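Local coordinates for protein polymerase X (Deinococcus radiodurans, PDB 2W9M) that probably catalyses DNA-directed synthesis of DNA from deoxyribonucleoside triphosphates as a family X polymerase, and carries a zinc-binding PHP domain, at residues V324-R328 with G355-L359; M347-T351 with A517-L523. Numbering follows the deposited sequence.

Interaction 1: residues V324-R328 with G355-L359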
ATOM      1  N   VAL A 324      -4.859   7.003 -12.942  1.00 33.74           N
ATOM      2  CA  VAL A 324      -5.915   6.755 -11.965  1.00 32.07           C
ATOM      3  C   VAL A 324      -7.294   6.845 -12.621  1.00 33.26           C
ATOM      4  O   VAL A 324      -8.232   6.148 -12.223  1.00 35.81           O
ATOM      5  CB  VAL A 324      -5.826   7.732 -10.766  1.00 29.41           C
ATOM      6  CG1 VAL A 324      -7.029   7.576  -9.854  1.00 24.18           C
ATOM      7  CG2 VAL A 324      -4.547   7.491  -9.986  1.00 24.70           C
ATOM      8  N   GLY A 325      -7.406   7.690 -13.641  1.00 36.63           N
ATOM      9  CA  GLY A 325      -8.660   7.865 -14.354  1.00 32.73           C
ATOM     10  C   GLY A 325      -9.040   6.691 -15.242  1.00 38.29           C
ATOM     11  O   GLY A 325     -10.198   6.561 -15.634  1.00 47.21           O
ATOM     12  N   ASP A 326      -8.069   5.838 -15.561  1.00 30.82           N
ATOM     13  CA  ASP A 326      -8.308   4.661 -16.394  1.00 28.32           C
ATOM     14  C   ASP A 326      -8.848   3.494 -15.577  1.00 38.31           C
ATOM     15  O   ASP A 326      -9.162   2.436 -16.119  1.00 37.20           O
ATOM     16  CB  ASP A 326      -7.020   4.224 -17.088  1.00 29.88           C
ATOM     17  CG  ASP A 326      -6.573   5.201 -18.150  1.00 41.88           C
ATOM     18  OD1 ASP A 326      -7.426   5.643 -18.949  1.00 44.17           O
ATOM     19  OD2 ASP A 326      -5.366   5.525 -18.187  1.00 42.28           O
ATOM     20  N   LEU A 327      -8.939   3.683 -14.268  1.00 33.74           N
ATOM     21  CA  LEU A 327      -9.392   2.622 -13.386  1.00 33.54           C
ATOM     22  C   LEU A 327     -10.902   2.694 -13.185  1.00 32.49           C
ATOM     23  O   LEU A 327     -11.383   3.272 -12.213  1.00 35.02           O
ATOM     24  CB  LEU A 327      -8.666   2.706 -12.042  1.00 30.93           C
ATOM     25  CG  LEU A 327      -7.299   2.021 -11.902  1.00 32.18           C
ATOM     26  CD1 LEU A 327      -6.497   2.040 -13.196  1.00 24.96           C
ATOM     27  CD2 LEU A 327      -6.518   2.665 -10.767  1.00 29.00           C
ATOM     28  N   ARG A 328     -11.645   2.108 -14.114  1.00 34.17           N
ATOM     29  CA  ARG A 328     -13.099   2.092 -14.020  1.00 33.12           C
ATOM     30  C   ARG A 328     -13.562   1.218 -12.860  1.00 28.75           C
ATOM     31  O   ARG A 328     -14.454   1.596 -12.102  1.00 32.53           O
ATOM     32  CB  ARG A 328     -13.716   1.602 -15.330  1.00 35.87           C
ATOM     33  CG  ARG A 328     -13.448   2.510 -16.523  1.00 30.63           C
ATOM     34  CD  ARG A 328     -14.313   2.108 -17.706  1.00 50.28           C
ATOM     35  NE  ARG A 328     -14.056   2.918 -18.895  1.00 68.23           N
ATOM     36  CZ  ARG A 328     -14.592   2.680 -20.090  1.00 94.42           C
ATOM     37  NH1 ARG A 328     -15.418   1.652 -20.257  1.00 91.06           N
ATOM     38  NH2 ARG A 328     -14.304   3.467 -21.121  1.00 79.91           N
ATOM     39  N   GLY A 355     -14.771   9.140  -9.172  1.00 36.06           N
ATOM     40  CA  GLY A 355     -14.775   9.154 -10.624  1.00 27.27           C
ATOM     41  C   GLY A 355     -14.698   7.796 -11.293  1.00 37.12           C
ATOM     42  O   GLY A 355     -14.490   7.709 -12.502  1.00 42.54           O
ATOM     43  N   HIS A 356     -14.863   6.731 -10.518  1.00 33.23           N
ATOM     44  CA  HIS A 356     -14.763   5.385 -11.068  1.00 21.17           C
ATOM     45  C   HIS A 356     -16.145   4.840 -11.408  1.00 31.78           C
ATOM     46  O   HIS A 356     -17.155   5.504 -11.179  1.00 35.14           O
ATOM     47  CB  HIS A 356     -14.015   4.460 -10.105  1.00 21.48           C
ATOM     48  CG  HIS A 356     -12.709   5.018  -9.626  1.00 30.74           C
ATOM     49  ND1 HIS A 356     -11.613   5.162 -10.447  1.00 35.83           N
ATOM     50  CD2 HIS A 356     -12.327   5.475  -8.408  1.00 28.59           C
ATOM     51  CE1 HIS A 356     -10.611   5.681  -9.759  1.00 34.11           C
ATOM     52  NE2 HIS A 356     -11.020   5.883  -8.519  1.00 28.13           N
ATOM     53  N   GLU A 357     -16.188   3.629 -11.951  1.00 31.30           N
ATOM     54  CA  GLU A 357     -17.427   3.080 -12.486  1.00 22.43           C
ATOM     55  C   GLU A 357     -18.114   2.067 -11.569  1.00 28.98           C
ATOM     56  O   GLU A 357     -19.325   2.128 -11.384  1.00 46.24           O
ATOM     57  CB  GLU A 357     -17.180   2.465 -13.863  1.00 26.72           C
ATOM     58  CG  GLU A 357     -18.374   1.727 -14.439  1.00 50.92           C
ATOM     59  CD  GLU A 357     -18.161   1.318 -15.885  1.00 61.43           C
ATOM     60  OE1 GLU A 357     -18.688   0.252 -16.278  1.00 45.74           O
ATOM     61  OE2 GLU A 357     -17.464   2.060 -16.620  1.00 50.27           O
ATOM     62  N   PHE A 358     -17.353   1.139 -10.999  1.00 24.99           N
ATOM     63  CA  PHE A 358     -17.952   0.111 -10.149  1.00 32.72           C
ATOM     64  C   PHE A 358     -17.027  -0.361  -9.026  1.00 28.74           C
ATOM     65  O   PHE A 358     -15.812  -0.178  -9.087  1.00 30.93           O
ATOM     66  CB  PHE A 358     -18.455  -1.076 -10.990  1.00 27.19           C
ATOM     67  CG  PHE A 358     -17.357  -1.913 -11.593  1.00 27.67           C
ATOM     68  CD1 PHE A 358     -16.756  -1.542 -12.786  1.00 29.14           C
ATOM     69  CD2 PHE A 358     -16.934  -3.080 -10.973  1.00 31.30           C
ATOM     70  CE1 PHE A 358     -15.747  -2.314 -13.347  1.00 21.88           C
ATOM     71  CE2 PHE A 358     -15.926  -3.856 -11.527  1.00 21.88           C
ATOM     72  CZ  PHE A 358     -15.332  -3.469 -12.713  1.00 24.84           C
ATOM     73  N   LEU A 359     -17.623  -0.960  -7.998  1.00 38.53           N
ATOM     74  CA  LEU A 359     -16.882  -1.413  -6.824  1.00 31.06           C
ATOM     75  C   LEU A 359     -16.762  -2.927  -6.790  1.00 35.61           C
ATOM     76  O   LEU A 359     -17.724  -3.646  -7.045  1.00 34.82           O
ATOM     77  CB  LEU A 359     -17.564  -0.938  -5.539  1.00 29.07           C
ATOM     78  CG  LEU A 359     -16.995  -1.474  -4.220  1.00 27.88           C
ATOM     79  CD1 LEU A 359     -15.727  -0.729  -3.820  1.00 19.58           C
ATOM     80  CD2 LEU A 359     -18.035  -1.374  -3.119  1.00 29.48           C
TER
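Gly355 ends the preceding helix in a Schellman motif, and its positive phi turns the chain toward the loop 324-328. His356 follows with its ring packed against that loop: His356 ND1 donates a 2.6 Å hydrogen bond to Leu327 O, while His356 CE1 comes within 3.5 Å of Val324 O, both oxygens lying at the ring edge. Then the two backbones draw together, 4.7 Å between the CA atoms of Arg328 and Glu357. Here the first β-α-β unit of the PHP barrel closes: strand 329-333 leaves the loop just as strand 358-364 begins beside it, parallel. Arg328 O accepts from both Glu357 N (2.7 Å) and Phe358 N (3.1 Å). Beyond the backbone, the Glu357 carboxylate lies near the Arg328 side chain without a salt bridge, Glu357 OE2 being 4.2 Å from Arg328 NE and well out of the guanidinium plane, while OE1 bonds Arg549 N. Phe358 carries the backbone pairing on to Met330, and the CA-to-CB bond of Leu359 points away from 324-328, its side chain touching helix 344-353.

Interaction 2: residues M347-T351 with A517-L523; sequences MAEAT and AHVPGGL. With ZN (zinc ion), chain C.
In the PHP domain, a distorted barrel of parallel strands and surrounding helices, the helix following the first strand packs here against the loop that follows the last. Residues 347-351 are regular α-helix. Ala517 and Val519 are extended (phi/psi -61/127 and -159/150), with His518 between them at -103/4, and Pro520 opens a 3-10 turn, with Gly522 N bonded to Val519 O at 2.7 Å and Leu523 N to Pro520 O at 3.1 Å. The CA atoms pair as Met347 with Pro520 at 5.4 Å and Thr351 with Leu523 at 6.9 Å, so one helical turn spans the 3-10 turn, and the contact across it is apolar.

Met347 takes the mmm rotamer, which brings the end of its side chain to the loop. Met347 SD lies 3.5 Å from Pro520 N and 4.0 Å from Pro520 CD, and Met347 CE packs 3.8 Å from Ala517 CB. Leu523, rotamer mt, points back at the helix: Leu523 CD1 sits 3.7 Å from Ala350 CB, and Leu523 CD2 is 4.4 Å from Met347 CE. Pro520 completes the patch, its CB 4.1 Å from Ala350 CB. Thr333 of strand 329-333 touches both Met347 and Leu523.

The loop also carries a metal ligand. The CA-to-CB bond of His518 points away from the helix; its ring stacks on that of His334, itself a ligand of another zinc, and joins Asp339 and His364 in one site of the domain's zinc cluster, where His518 NE2 coordinates ZN at 2.1 Å.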
ATOM      1  N   MET A 347     -18.660   2.570   0.695  1.00 30.21           N
ATOM      2  CA  MET A 347     -17.546   2.287  -0.208  1.00 27.49           C
ATOM      3  C   MET A 347     -17.949   2.463  -1.671  1.00 33.48           C
ATOM      4  O   MET A 347     -17.232   3.100  -2.439  1.00 38.07           O
ATOM      5  CB  MET A 347     -16.984   0.882   0.033  1.00 24.74           C
ATOM      6  CG  MET A 347     -16.383   0.685   1.422  1.00 29.33           C
ATOM      7  SD  MET A 347     -14.820   1.567   1.638  1.00 41.08           S
ATOM      8  CE  MET A 347     -13.741   0.596   0.596  1.00 21.18           C
ATOM      9  N   ALA A 348     -19.098   1.913  -2.056  1.00 29.25           N
ATOM     10  CA  ALA A 348     -19.585   2.063  -3.427  1.00 26.24           C
ATOM     11  C   ALA A 348     -19.825   3.529  -3.794  1.00 29.20           C
ATOM     12  O   ALA A 348     -19.378   3.991  -4.842  1.00 35.39           O
ATOM     13  CB  ALA A 348     -20.846   1.240  -3.645  1.00 29.73           C
ATOM     14  N   GLU A 349     -20.538   4.251  -2.933  1.00 30.85           N
ATOM     15  CA  GLU A 349     -20.728   5.690  -3.112  1.00 35.29           C
ATOM     16  C   GLU A 349     -19.385   6.393  -3.254  1.00 29.32           C
ATOM     17  O   GLU A 349     -19.227   7.282  -4.086  1.00 42.12           O
ATOM     18  CB  GLU A 349     -21.490   6.303  -1.930  1.00 43.79           C
ATOM     19  CG  GLU A 349     -22.966   6.583  -2.177  1.00 45.26           C
ATOM     20  CD  GLU A 349     -23.876   5.515  -1.597  1.00 75.46           C
ATOM     21  OE1 GLU A 349     -24.562   5.800  -0.589  1.00 75.22           O
ATOM     22  OE2 GLU A 349     -23.898   4.391  -2.143  1.00 78.79           O
ATOM     23  N   ALA A 350     -18.421   5.991  -2.431  1.00 31.18           N
ATOM     24  CA  ALA A 350     -17.093   6.592  -2.457  1.00 35.46           C
ATOM     25  C   ALA A 350     -16.395   6.402  -3.807  1.00 42.92           C
ATOM     26  O   ALA A 350     -15.786   7.342  -4.328  1.00 40.66           O
ATOM     27  CB  ALA A 350     -16.233   6.046  -1.325  1.00 25.49           C
ATOM     28  N   THR A 351     -16.479   5.201  -4.380  1.00 29.50           N
ATOM     29  CA  THR A 351     -15.778   4.945  -5.639  1.00 32.89           C
ATOM     30  C   THR A 351     -16.419   5.716  -6.788  1.00 33.78           C
ATOM     31  O   THR A 351     -15.773   5.986  -7.797  1.00 38.90           O
ATOM     32  CB  THR A 351     -15.692   3.439  -6.003  1.00 27.93           C
ATOM     33  OG1 THR A 351     -16.702   3.108  -6.957  1.00 37.73           O
ATOM     34  CG2 THR A 351     -15.838   2.564  -4.779  1.00 26.08           C
ATOM     35  N   ALA A 517      -8.538  -1.264  -0.227  1.00 21.41           N
ATOM     36  CA  ALA A 517      -9.076  -0.283   0.717  1.00 26.94           C
ATOM     37  C   ALA A 517      -9.847  -0.907   1.883  1.00 23.91           C
ATOM     38  O   ALA A 517     -10.769  -1.696   1.682  1.00 27.14           O
ATOM     39  CB  ALA A 517      -9.959   0.724  -0.017  1.00 18.23           C
ATOM     40  N   HIS A 518      -9.467  -0.542   3.102  1.00 22.58           N
ATOM     41  CA  HIS A 518     -10.200  -0.964   4.289  1.00 35.34           C
ATOM     42  C   HIS A 518     -11.063   0.178   4.823  1.00 20.60           C
ATOM     43  O   HIS A 518     -11.725   0.054   5.850  1.00 25.99           O
ATOM     44  CB  HIS A 518      -9.230  -1.455   5.359  1.00 26.23           C
ATOM     45  CG  HIS A 518      -8.680  -2.817   5.082  1.00 23.23           C
ATOM     46  ND1 HIS A 518      -7.735  -3.050   4.108  1.00 29.99           N
ATOM     47  CD2 HIS A 518      -8.953  -4.019   5.639  1.00 21.63           C
ATOM     48  CE1 HIS A 518      -7.443  -4.339   4.082  1.00 28.14           C
ATOM     49  NE2 HIS A 518      -8.172  -4.949   4.999  1.00 30.74           N
ATOM     50  N   VAL A 519     -11.057   1.278   4.085  1.00 30.55           N
ATOM     51  CA  VAL A 519     -11.695   2.517   4.485  1.00 25.78           C
ATOM     52  C   VAL A 519     -11.919   3.323   3.205  1.00 29.17           C
ATOM     53  O   VAL A 519     -11.165   3.175   2.250  1.00 23.00           O
ATOM     54  CB  VAL A 519     -10.787   3.278   5.483  1.00 32.26           C
ATOM     55  CG1 VAL A 519     -10.647   4.748   5.108  1.00 32.03           C
ATOM     56  CG2 VAL A 519     -11.293   3.100   6.907  1.00 23.79           C
ATOM     57  N   PRO A 520     -12.969   4.158   3.167  1.00 30.95           N
ATOM     58  CA  PRO A 520     -13.298   4.884   1.932  1.00 33.36           C
ATOM     59  C   PRO A 520     -12.117   5.691   1.377  1.00 29.40           C
ATOM     60  O   PRO A 520     -11.894   5.720   0.167  1.00 32.50           O
ATOM     61  CB  PRO A 520     -14.431   5.823   2.366  1.00 31.19           C
ATOM     62  CG  PRO A 520     -15.013   5.185   3.569  1.00 24.24           C
ATOM     63  CD  PRO A 520     -13.888   4.491   4.268  1.00 22.72           C
ATOM     64  N   GLY A 521     -11.364   6.338   2.258  1.00 28.49           N
ATOM     65  CA  GLY A 521     -10.216   7.115   1.835  1.00 26.03           C
ATOM     66  C   GLY A 521      -9.131   6.239   1.244  1.00 35.78           C
ATOM     67  O   GLY A 521      -8.241   6.723   0.549  1.00 40.26           O
ATOM     68  N   GLY A 522      -9.207   4.942   1.523  1.00 24.27           N
ATOM     69  CA  GLY A 522      -8.242   3.985   1.012  1.00 22.79           C
ATOM     70  C   GLY A 522      -8.303   3.855  -0.498  1.00 32.68           C
ATOM     71  O   GLY A 522      -7.360   3.376  -1.130  1.00 31.14           O
ATOM     72  N   LEU A 523      -9.416   4.289  -1.080  1.00 24.67           N
ATOM     73  CA  LEU A 523      -9.608   4.223  -2.526  1.00 30.51           C
ATOM     74  C   LEU A 523      -8.723   5.234  -3.246  1.00 23.27           C
ATOM     75  O   LEU A 523      -8.476   5.112  -4.445  1.00 39.01           O
ATOM     76  CB  LEU A 523     -11.079   4.453  -2.886  1.00 26.13           C
ATOM     77  CG  LEU A 523     -12.070   3.406  -2.363  1.00 28.32           C
ATOM     78  CD1 LEU A 523     -13.503   3.896  -2.496  1.00 28.49           C
ATOM     79  CD2 LEU A 523     -11.887   2.075  -3.079  1.00 28.41           C
TER
HETATM   80 ZN    ZN C1565      -8.044  -6.906   5.731  1.00 34.74          ZN

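How the interactions relate
Both contacts involve the first β-α-β unit of the PHP domain, their centres 12 Å apart. Interaction 1 is a partly buried contact at the start of the strands, held largely by backbone carbonyls accepting hydrogen bonds; interaction 2 is buried, apolar side-chain packing, and adjoins the zinc cluster. Helix 344-353 and strand 358-364 follow one another in the chain and bring the two together. A probable hydrogen bond of 3.0 Å runs from His356 N to Thr351 O, and Leu359 CD1 packs 3.4 Å from Thr351 CG2. Helix 526-535, which follows the loop of interaction 2, in turn meets Val324 and Leu327 of interaction 1.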